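Local coordinates for dihydrodipicolinate synthase family protein (Sinorhizobium meliloti, PDB 4DNH) that is of unknown function but folds as a TIM barrel and may be related to dihydrodipicolinate synthase-like enzymes, at residues A[227-232]-A[250-255]. Sequence-based numbering, arbitrary orientation.
With GOL (glycerol), chain B.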
loop_
_atom_site.group_PDB
_atom_site.type_symbol
_atom_site.label_atom_id
_atom_site.label_comp_id
_atom_site.label_asym_id
_atom_site.label_seq_id
_atom_site.Cartn_x
_atom_site.Cartn_y
_atom_site.Cartn_z
ATOM N N ASP A 227 16.982 -3.709 5.154
ATOM C CA ASP A 227 16.991 -3.528 3.702
ATOM C C ASP A 227 16.510 -2.127 3.336
ATOM O O ASP A 227 17.083 -1.484 2.455
ATOM C CB ASP A 227 16.131 -4.598 3.019
ATOM C CG ASP A 227 16.035 -4.415 1.498
ATOM O OD1 ASP A 227 17.004 -4.754 0.778
ATOM O OD2 ASP A 227 14.971 -3.956 1.020
ATOM N N GLY A 228 15.474 -1.643 4.027
ATOM C CA GLY A 228 14.969 -0.293 3.774
ATOM C C GLY A 228 13.980 0.292 4.769
ATOM O O GLY A 228 13.627 -0.347 5.761
ATOM N N ILE A 229 13.551 1.523 4.508
ATOM C CA ILE A 229 12.484 2.158 5.292
ATOM C C ILE A 229 11.400 2.664 4.350
ATOM O O ILE A 229 11.709 3.257 3.305
ATOM C CB ILE A 229 12.999 3.279 6.251
ATOM C CG1 ILE A 229 11.867 4.197 6.683
ATOM C CG2 ILE A 229 14.089 4.130 5.613
ATOM C CD1 ILE A 229 12.090 4.852 8.024
ATOM N N LYS A 230 10.142 2.375 4.694
ATOM C CA LYS A 230 8.991 2.936 3.990
ATOM C C LYS A 230 8.393 4.039 4.838
ATOM O O LYS A 230 7.971 3.807 5.975
ATOM C CB LYS A 230 7.920 1.881 3.713
ATOM C CG LYS A 230 6.616 2.460 3.183
ATOM C CD LYS A 230 5.500 1.423 3.091
ATOM C CE LYS A 230 4.182 2.096 2.724
ATOM N NZ LYS A 230 3.029 1.174 2.517
ATOM N N ILE A 231 8.344 5.238 4.278
ATOM C CA ILE A 231 7.763 6.351 4.989
ATOM C C ILE A 231 6.409 6.705 4.367
ATOM O O ILE A 231 6.290 6.854 3.131
ATOM C CB ILE A 231 8.758 7.538 5.093
ATOM C CG1 ILE A 231 8.311 8.507 6.185
ATOM C CG2 ILE A 231 8.977 8.226 3.745
ATOM C CD1 ILE A 231 9.357 9.528 6.585
ATOM N N SER A 232 5.397 6.788 5.237
ATOM C CA SER A 232 4.015 7.068 4.866
ATOM C C SER A 232 3.491 8.245 5.674
ATOM O O SER A 232 2.549 8.108 6.455
ATOM C CB SER A 232 3.150 5.846 5.139
ATOM O OG SER A 232 3.360 4.847 4.163
ATOM N N VAL A 250 20.948 0.951 2.731
ATOM C CA VAL A 250 19.622 0.998 3.331
ATOM C C VAL A 250 18.743 1.780 2.351
ATOM O O VAL A 250 18.920 2.987 2.191
ATOM C CB VAL A 250 19.658 1.643 4.744
ATOM C CG1 VAL A 250 18.255 1.864 5.283
ATOM C CG2 VAL A 250 20.455 0.782 5.718
ATOM N N ARG A 251 17.824 1.091 1.668
ATOM C CA ARG A 251 16.977 1.744 0.657
ATOM C C ARG A 251 15.854 2.633 1.233
ATOM O O ARG A 251 15.370 2.403 2.345
ATOM C CB ARG A 251 16.352 0.709 -0.261
ATOM C CG ARG A 251 17.309 -0.121 -1.089
ATOM C CD ARG A 251 16.491 -1.144 -1.867
ATOM N NE ARG A 251 17.276 -1.929 -2.824
ATOM C CZ ARG A 251 17.760 -1.474 -3.983
ATOM N NH1 ARG A 251 17.578 -0.205 -4.370
ATOM N NH2 ARG A 251 18.448 -2.308 -4.755
HETATM N N MSE A 252 15.450 3.647 0.466
HETATM C CA MSE A 252 14.279 4.473 0.800
HETATM C C MSE A 252 13.134 4.014 -0.059
HETATM O O MSE A 252 13.145 4.188 -1.288
HETATM C CB MSE A 252 14.572 5.955 0.562
HETATM C CG MSE A 252 13.366 6.895 0.683
HETATM SE SE MSE A 252 12.507 6.878 2.468
HETATM C CE MSE A 252 13.733 8.075 3.439
ATOM N N TYR A 253 12.140 3.392 0.563
ATOM C CA TYR A 253 10.948 3.006 -0.178
ATOM C C TYR A 253 9.905 4.094 0.022
ATOM O O TYR A 253 9.486 4.355 1.158
ATOM C CB TYR A 253 10.413 1.650 0.285
ATOM C CG TYR A 253 11.275 0.447 -0.106
ATOM C CD1 TYR A 253 11.213 -0.092 -1.394
ATOM C CD2 TYR A 253 12.126 -0.166 0.825
ATOM C CE1 TYR A 253 11.980 -1.185 -1.748
ATOM C CE2 TYR A 253 12.895 -1.261 0.479
ATOM C CZ TYR A 253 12.821 -1.767 -0.810
ATOM O OH TYR A 253 13.590 -2.851 -1.172
ATOM N N THR A 254 9.489 4.739 -1.067
ATOM C CA THR A 254 8.466 5.766 -0.949
ATOM C C THR A 254 7.078 5.181 -0.624
ATOM O O THR A 254 6.689 4.142 -1.140
ATOM C CB THR A 254 8.445 6.770 -2.129
ATOM O OG1 THR A 254 7.714 7.928 -1.713
ATOM C CG2 THR A 254 7.802 6.203 -3.389
ATOM N N GLY A 255 6.373 5.843 0.281
ATOM C CA GLY A 255 5.064 5.408 0.717
ATOM C C GLY A 255 4.145 6.558 0.435
ATOM O O GLY A 255 2.968 6.523 0.764
HETATM C C1 GOL B . 0.055 3.697 3.499
HETATM O O1 GOL B . 1.025 2.729 3.902
HETATM C C2 GOL B . 0.409 4.193 2.105
HETATM O O2 GOL B . 1.761 4.699 2.095
HETATM C C3 GOL B . 0.236 3.056 1.105
HETATM O O3 GOL B . 0.906 3.394 -0.117
#
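The Y253 hydroxyl donates a hydrogen bond to D227, with OH 2.8 Å from OD2. The carboxylate oxygen lies at the ring edge, in the ring plane, and accepts on its syn lone pair. The two side chains meet at about a right angle, their flat groups turned 35° apart. D227 can reach the ring because its CG stands anti to the backbone N (chi1 177°). Its OD2 also forms a salt bridge with R152, so two donors hold this oxygen. A phenylalanine in place of Y253 would probably leave OD2 without its hydroxyl donor and the carboxylate freer to turn.

G228 lies beside the same ring, its CA 4.0 Å from Y253 CE2. Having no side chain, G228 lets the ring edge lie close to its backbone.

Backbone bonds join the two strands in parallel register. R251 N donates to D227 O at 2.8 Å, I229 N to R251 O at 3.0 Å, and Y253 N to I229 O at 2.8 Å. The bond from I231 N to Y253 O is weak.

On the other face of the sheet the contacts are apolar. The selenomethionine M252 bends back, and its SE lies 4.0 Å from I231 CG2. I229 CG2 is a looser neighbour of the same atom.

At the C-terminal ends of the strands a glycerol, probably from the crystallisation liquor, bridges the segments. K230, extended to its tip, donates from NZ to O1. The glycerol O2 accepts from S232 OG and donates to G255 O. D257 and G277 also bind this molecule.

The pair belongs to a beta-alpha-beta unit of the eight-stranded parallel barrel. K230 and Y253 lie on the inner face and touch L275 of strand 273-276. M252 packs outward on helix 236-243, which links the two strands. Strand 186-191 flanks 227-232 on its other edge.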